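Local coordinates for NYN domain-containing protein (PDB 2QIP) that is of uncharacterised function but probably acts as a nuclease on RNA, with an NYN domain of PIN-like fold, at residues K9-V21 and I105-D118. Numbering follows the deposited sequence.
With EDO (1,2-ethanediol), chain C.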
loop_
_atom_site.group_PDB
_atom_site.type_symbol
_atom_site.label_atom_id
_atom_site.label_comp_id
_atom_site.label_asym_id
_atom_site.label_seq_id
_atom_site.Cartn_x
_atom_site.Cartn_y
_atom_site.Cartn_z
ATOM N N LYS A 9 2.849 -30.469 -1.537
ATOM C CA LYS A 9 1.702 -29.782 -2.164
ATOM C C LYS A 9 2.111 -28.326 -2.394
ATOM O O LYS A 9 2.946 -27.811 -1.652
ATOM C CB LYS A 9 0.490 -29.782 -1.233
ATOM C CG LYS A 9 -0.038 -31.153 -0.795
ATOM C CD LYS A 9 -1.475 -30.975 -0.363
ATOM C CE LYS A 9 -1.740 -31.558 1.003
ATOM N NZ LYS A 9 -2.617 -30.653 1.792
ATOM N N GLU A 10 1.512 -27.669 -3.391
ATOM C CA GLU A 10 1.780 -26.240 -3.608
ATOM C C GLU A 10 1.434 -25.478 -2.332
ATOM O O GLU A 10 0.335 -25.628 -1.787
ATOM C CB GLU A 10 0.957 -25.689 -4.776
ATOM C CG GLU A 10 1.337 -24.264 -5.143
ATOM C CD GLU A 10 0.447 -23.630 -6.207
ATOM O OE1 GLU A 10 -0.768 -23.880 -6.205
ATOM O OE2 GLU A 10 0.969 -22.859 -7.043
ATOM N N LYS A 11 2.376 -24.669 -1.857
ATOM C CA LYS A 11 2.158 -23.842 -0.673
ATOM C C LYS A 11 1.522 -22.524 -1.105
ATOM O O LYS A 11 2.025 -21.867 -2.017
ATOM C CB LYS A 11 3.498 -23.559 0.012
ATOM C CG LYS A 11 4.032 -24.745 0.835
ATOM C CD LYS A 11 5.415 -24.406 1.444
ATOM C CE LYS A 11 5.855 -25.492 2.409
ATOM N NZ LYS A 11 7.196 -25.198 3.009
ATOM N N ILE A 12 0.434 -22.128 -0.443
ATOM C CA ILE A 12 -0.272 -20.904 -0.800
ATOM C C ILE A 12 -0.463 -19.982 0.399
ATOM O O ILE A 12 -0.536 -20.417 1.555
ATOM C CB ILE A 12 -1.648 -21.180 -1.454
ATOM C CG1 ILE A 12 -2.634 -21.810 -0.464
ATOM C CG2 ILE A 12 -1.460 -22.029 -2.710
ATOM C CD1 ILE A 12 -4.055 -21.955 -1.025
ATOM N N ALA A 13 -0.521 -18.689 0.090
ATOM C CA ALA A 13 -1.002 -17.681 1.037
ATOM C C ALA A 13 -2.211 -17.030 0.415
ATOM O O ALA A 13 -2.170 -16.703 -0.768
ATOM C CB ALA A 13 0.055 -16.626 1.275
ATOM N N ILE A 14 -3.251 -16.808 1.216
ATOM C CA ILE A 14 -4.453 -16.142 0.714
ATOM C C ILE A 14 -4.588 -14.806 1.441
ATOM O O ILE A 14 -4.438 -14.756 2.662
ATOM C CB ILE A 14 -5.720 -16.997 0.965
ATOM C CG1 ILE A 14 -5.615 -18.365 0.283
ATOM C CG2 ILE A 14 -6.966 -16.234 0.461
ATOM C CD1 ILE A 14 -6.682 -19.342 0.704
ATOM N N LEU A 15 -4.863 -13.741 0.681
ATOM C CA LEU A 15 -5.157 -12.421 1.255
ATOM C C LEU A 15 -6.447 -11.930 0.617
ATOM O O LEU A 15 -6.506 -11.776 -0.611
ATOM C CB LEU A 15 -4.048 -11.409 0.976
ATOM C CG LEU A 15 -2.694 -11.682 1.651
ATOM C CD1 LEU A 15 -1.805 -12.608 0.798
ATOM C CD2 LEU A 15 -1.996 -10.352 1.919
ATOM N N VAL A 16 -7.471 -11.718 1.445
ATOM C CA VAL A 16 -8.764 -11.219 0.958
ATOM C C VAL A 16 -9.004 -9.766 1.340
ATOM O O VAL A 16 -8.979 -9.415 2.512
ATOM C CB VAL A 16 -9.944 -12.071 1.481
ATOM C CG1 VAL A 16 -11.241 -11.598 0.826
ATOM C CG2 VAL A 16 -9.718 -13.554 1.184
ATOM N N ASP A 17 -9.252 -8.946 0.324
ATOM C CA ASP A 17 -9.607 -7.545 0.520
ATOM C C ASP A 17 -11.139 -7.565 0.710
ATOM O O ASP A 17 -11.899 -7.439 -0.271
ATOM C CB ASP A 17 -9.176 -6.815 -0.756
ATOM C CG ASP A 17 -9.362 -5.312 -0.720
ATOM O OD1 ASP A 17 -9.902 -4.738 0.241
ATOM O OD2 ASP A 17 -8.940 -4.696 -1.729
ATOM N N VAL A 18 -11.592 -7.774 1.957
ATOM C CA VAL A 18 -13.015 -8.010 2.223
ATOM C C VAL A 18 -13.878 -6.848 1.746
ATOM O O VAL A 18 -14.940 -7.080 1.180
ATOM C CB VAL A 18 -13.251 -8.298 3.739
ATOM C CG1 VAL A 18 -14.742 -8.295 4.097
ATOM C CG2 VAL A 18 -12.589 -9.630 4.147
ATOM N N GLN A 19 -13.409 -5.616 1.931
ATOM C CA GLN A 19 -14.212 -4.452 1.492
ATOM C C GLN A 19 -14.383 -4.439 -0.036
ATOM O O GLN A 19 -15.478 -4.177 -0.546
ATOM C CB GLN A 19 -13.576 -3.136 1.960
ATOM C CG GLN A 19 -13.654 -2.907 3.467
ATOM C CD GLN A 19 -15.085 -2.672 3.970
ATOM O OE1 GLN A 19 -15.755 -3.603 4.424
ATOM N NE2 GLN A 19 -15.552 -1.420 3.887
ATOM N N ASN A 20 -13.306 -4.718 -0.765
ATOM C CA ASN A 20 -13.391 -4.753 -2.227
ATOM C C ASN A 20 -14.347 -5.847 -2.720
ATOM O O ASN A 20 -15.198 -5.595 -3.586
ATOM C CB ASN A 20 -12.012 -4.897 -2.867
ATOM C CG ASN A 20 -12.078 -4.998 -4.378
ATOM O OD1 ASN A 20 -12.238 -6.084 -4.932
ATOM N ND2 ASN A 20 -11.933 -3.867 -5.058
ATOM N N VAL A 21 -14.235 -7.040 -2.135
ATOM C CA VAL A 21 -15.131 -8.143 -2.469
ATOM C C VAL A 21 -16.580 -7.754 -2.195
ATOM O O VAL A 21 -17.440 -7.970 -3.037
ATOM C CB VAL A 21 -14.734 -9.410 -1.690
ATOM C CG1 VAL A 21 -15.762 -10.506 -1.879
ATOM C CG2 VAL A 21 -13.371 -9.885 -2.170
ATOM N N ILE A 105 4.961 -12.619 3.217
ATOM C CA ILE A 105 4.656 -14.042 3.119
ATOM C C ILE A 105 5.201 -14.667 1.834
ATOM O O ILE A 105 5.384 -15.875 1.780
ATOM C CB ILE A 105 3.122 -14.304 3.300
ATOM C CG1 ILE A 105 2.853 -15.765 3.701
ATOM C CG2 ILE A 105 2.337 -13.936 2.025
ATOM C CD1 ILE A 105 3.326 -16.138 5.072
ATOM N N ALA A 106 5.453 -13.848 0.813
ATOM C CA ALA A 106 5.926 -14.376 -0.479
ATOM C C ALA A 106 7.084 -15.400 -0.386
ATOM O O ALA A 106 7.047 -16.430 -1.049
ATOM C CB ALA A 106 6.291 -13.240 -1.431
ATOM N N PRO A 107 8.143 -15.111 0.396
ATOM C CA PRO A 107 9.233 -16.113 0.431
ATOM C C PRO A 107 8.829 -17.480 0.982
ATOM O O PRO A 107 9.523 -18.463 0.723
ATOM C CB PRO A 107 10.303 -15.461 1.324
ATOM C CG PRO A 107 9.582 -14.372 2.094
ATOM C CD PRO A 107 8.488 -13.903 1.179
ATOM N N ASP A 108 7.720 -17.533 1.715
ATOM C CA ASP A 108 7.309 -18.760 2.386
ATOM C C ASP A 108 6.317 -19.592 1.589
ATOM O O ASP A 108 5.949 -20.678 2.020
ATOM C CB ASP A 108 6.693 -18.450 3.750
ATOM C CG ASP A 108 7.670 -17.781 4.674
ATOM O OD1 ASP A 108 8.790 -18.305 4.799
ATOM O OD2 ASP A 108 7.331 -16.723 5.249
ATOM N N VAL A 109 5.885 -19.087 0.431
ATOM C CA VAL A 109 4.850 -19.786 -0.350
ATOM C C VAL A 109 5.238 -19.896 -1.817
ATOM O O VAL A 109 6.092 -19.134 -2.305
ATOM C CB VAL A 109 3.447 -19.124 -0.218
ATOM C CG1 VAL A 109 2.980 -19.207 1.224
ATOM C CG2 VAL A 109 3.453 -17.668 -0.686
ATOM N N ASP A 110 4.616 -20.852 -2.506
ATOM C CA ASP A 110 4.790 -20.964 -3.948
ATOM C C ASP A 110 3.887 -20.016 -4.718
ATOM O O ASP A 110 4.193 -19.635 -5.837
ATOM C CB ASP A 110 4.498 -22.390 -4.420
ATOM C CG ASP A 110 5.403 -23.418 -3.757
ATOM O OD1 ASP A 110 6.634 -23.232 -3.819
ATOM O OD2 ASP A 110 4.897 -24.370 -3.129
ATOM N N ARG A 111 2.758 -19.665 -4.123
ATOM C CA ARG A 111 1.765 -18.856 -4.811
ATOM C C ARG A 111 1.024 -18.008 -3.787
ATOM O O ARG A 111 0.643 -18.493 -2.709
ATOM C CB ARG A 111 0.765 -19.771 -5.531
ATOM C CG ARG A 111 -0.322 -19.010 -6.317
ATOM C CD ARG A 111 -1.303 -19.948 -6.960
ATOM N NE ARG A 111 -0.636 -20.758 -7.968
ATOM C CZ ARG A 111 -0.509 -20.445 -9.262
ATOM N NH1 ARG A 111 -1.025 -19.325 -9.766
ATOM N NH2 ARG A 111 0.167 -21.278 -10.070
ATOM N N VAL A 112 0.872 -16.729 -4.129
ATOM C CA VAL A 112 0.034 -15.795 -3.359
ATOM C C VAL A 112 -1.299 -15.684 -4.090
ATOM O O VAL A 112 -1.330 -15.434 -5.322
ATOM C CB VAL A 112 0.714 -14.398 -3.250
ATOM C CG1 VAL A 112 -0.216 -13.394 -2.555
ATOM C CG2 VAL A 112 2.046 -14.507 -2.508
ATOM N N ILE A 113 -2.392 -15.869 -3.343
ATOM C CA ILE A 113 -3.732 -15.682 -3.907
ATOM C C ILE A 113 -4.319 -14.402 -3.325
ATOM O O ILE A 113 -4.513 -14.306 -2.113
ATOM C CB ILE A 113 -4.634 -16.891 -3.612
ATOM C CG1 ILE A 113 -4.009 -18.187 -4.182
ATOM C CG2 ILE A 113 -6.057 -16.646 -4.127
ATOM C CD1 ILE A 113 -4.794 -19.456 -3.874
ATOM N N LEU A 114 -4.531 -13.412 -4.193
ATOM C CA LEU A 114 -5.038 -12.093 -3.808
ATOM C C LEU A 114 -6.471 -11.979 -4.285
ATOM O O LEU A 114 -6.737 -12.135 -5.474
ATOM C CB LEU A 114 -4.194 -10.989 -4.453
ATOM C CG LEU A 114 -4.674 -9.562 -4.226
ATOM C CD1 LEU A 114 -4.633 -9.149 -2.761
ATOM C CD2 LEU A 114 -3.818 -8.637 -5.089
ATOM N N VAL A 115 -7.386 -11.758 -3.342
ATOM C CA VAL A 115 -8.800 -11.624 -3.686
ATOM C C VAL A 115 -9.139 -10.138 -3.609
ATOM O O VAL A 115 -9.412 -9.600 -2.537
ATOM C CB VAL A 115 -9.696 -12.482 -2.754
ATOM C CG1 VAL A 115 -11.133 -12.492 -3.261
ATOM C CG2 VAL A 115 -9.186 -13.914 -2.713
ATOM N N SER A 116 -9.032 -9.484 -4.762
ATOM C CA SER A 116 -9.296 -8.056 -4.897
ATOM C C SER A 116 -9.281 -7.730 -6.370
ATOM O O SER A 116 -8.498 -8.334 -7.126
ATOM C CB SER A 116 -8.197 -7.224 -4.226
ATOM O OG SER A 116 -8.476 -5.830 -4.357
ATOM N N GLY A 117 -10.104 -6.758 -6.766
ATOM C CA GLY A 117 -10.048 -6.247 -8.129
ATOM C C GLY A 117 -9.334 -4.912 -8.266
ATOM O O GLY A 117 -9.289 -4.349 -9.362
ATOM N N ASP A 118 -8.743 -4.425 -7.178
ATOM C CA ASP A 118 -8.107 -3.103 -7.147
ATOM C C ASP A 118 -6.790 -3.090 -7.938
ATOM O O ASP A 118 -5.806 -3.747 -7.561
ATOM C CB ASP A 118 -7.889 -2.730 -5.673
ATOM C CG ASP A 118 -7.295 -1.336 -5.458
ATOM O OD1 ASP A 118 -6.765 -0.715 -6.403
ATOM O OD2 ASP A 118 -7.345 -0.879 -4.273
HETATM C C1 EDO C . 8.078 -21.927 -0.998
HETATM O O1 EDO C . 8.242 -21.383 -2.310
HETATM C C2 EDO C . 9.204 -22.924 -0.738
HETATM O O2 EDO C . 9.184 -23.196 0.661
HETATM O O HOH W 1 5.652 -26.717 -2.136
HETATM O O HOH W 2 -0.027 -24.423 -9.497
HETATM O O HOH W 3 6.844 -22.203 4.059
HETATM O O HOH W 4 -8.790 -2.003 -2.183
#
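A13 and I113 mark the middle of a parallel pairing between strands 10-17 and 111-115, two central neighbours of the six-stranded sheet. I113 N reaches A13 O at 2.7 Å. On one face small A13 lets I105 CG2 approach its CB to 3.6 Å, while V109 CG1 closes in beside it; L15 CD1 rests on V112 CG1, and helix 95-105 covers this face through I98. On the other, beta-branched I12, I14, V16, I113 and V115 suit extended strands and fill the buried face; V115 CG1 meets V21 CG2 at 3.6 Å, and V115 also touches F38 of helix 35-42.

E10 lies at the N-terminal end of the strand pair. From CB, with CG anti to the backbone N (chi1 -173°), CG passes D110 CB at 3.7 Å, the two side chains running in opposite directions. CD comes beside R111 NE, whose hydrogen OE2 takes on its syn side (2.8 Å). OE1 stays 3.6 Å from R111 NE and pairs instead with K46: a single-point salt bridge, consistent with planes 69° apart. Long R111 also reaches T137 through NH1. D110 OD2 accepts K11 N almost straight.

At the far end D17, the N-cap residue of helix 18-29, accepts S116 OG on OD2 (2.9 Å). Short serine also suits an ST turn, its OG accepting D118 N, while N20 OD1 takes G117 N from above its amide plane. D118 OD1 accepts D120 N. Here, beyond the strands' C-terminal ends, D17 and D118, with D95 close to D118, gather carboxylates, consistent with the acidic metal site of PIN-type nucleases, although no metal is bound between them.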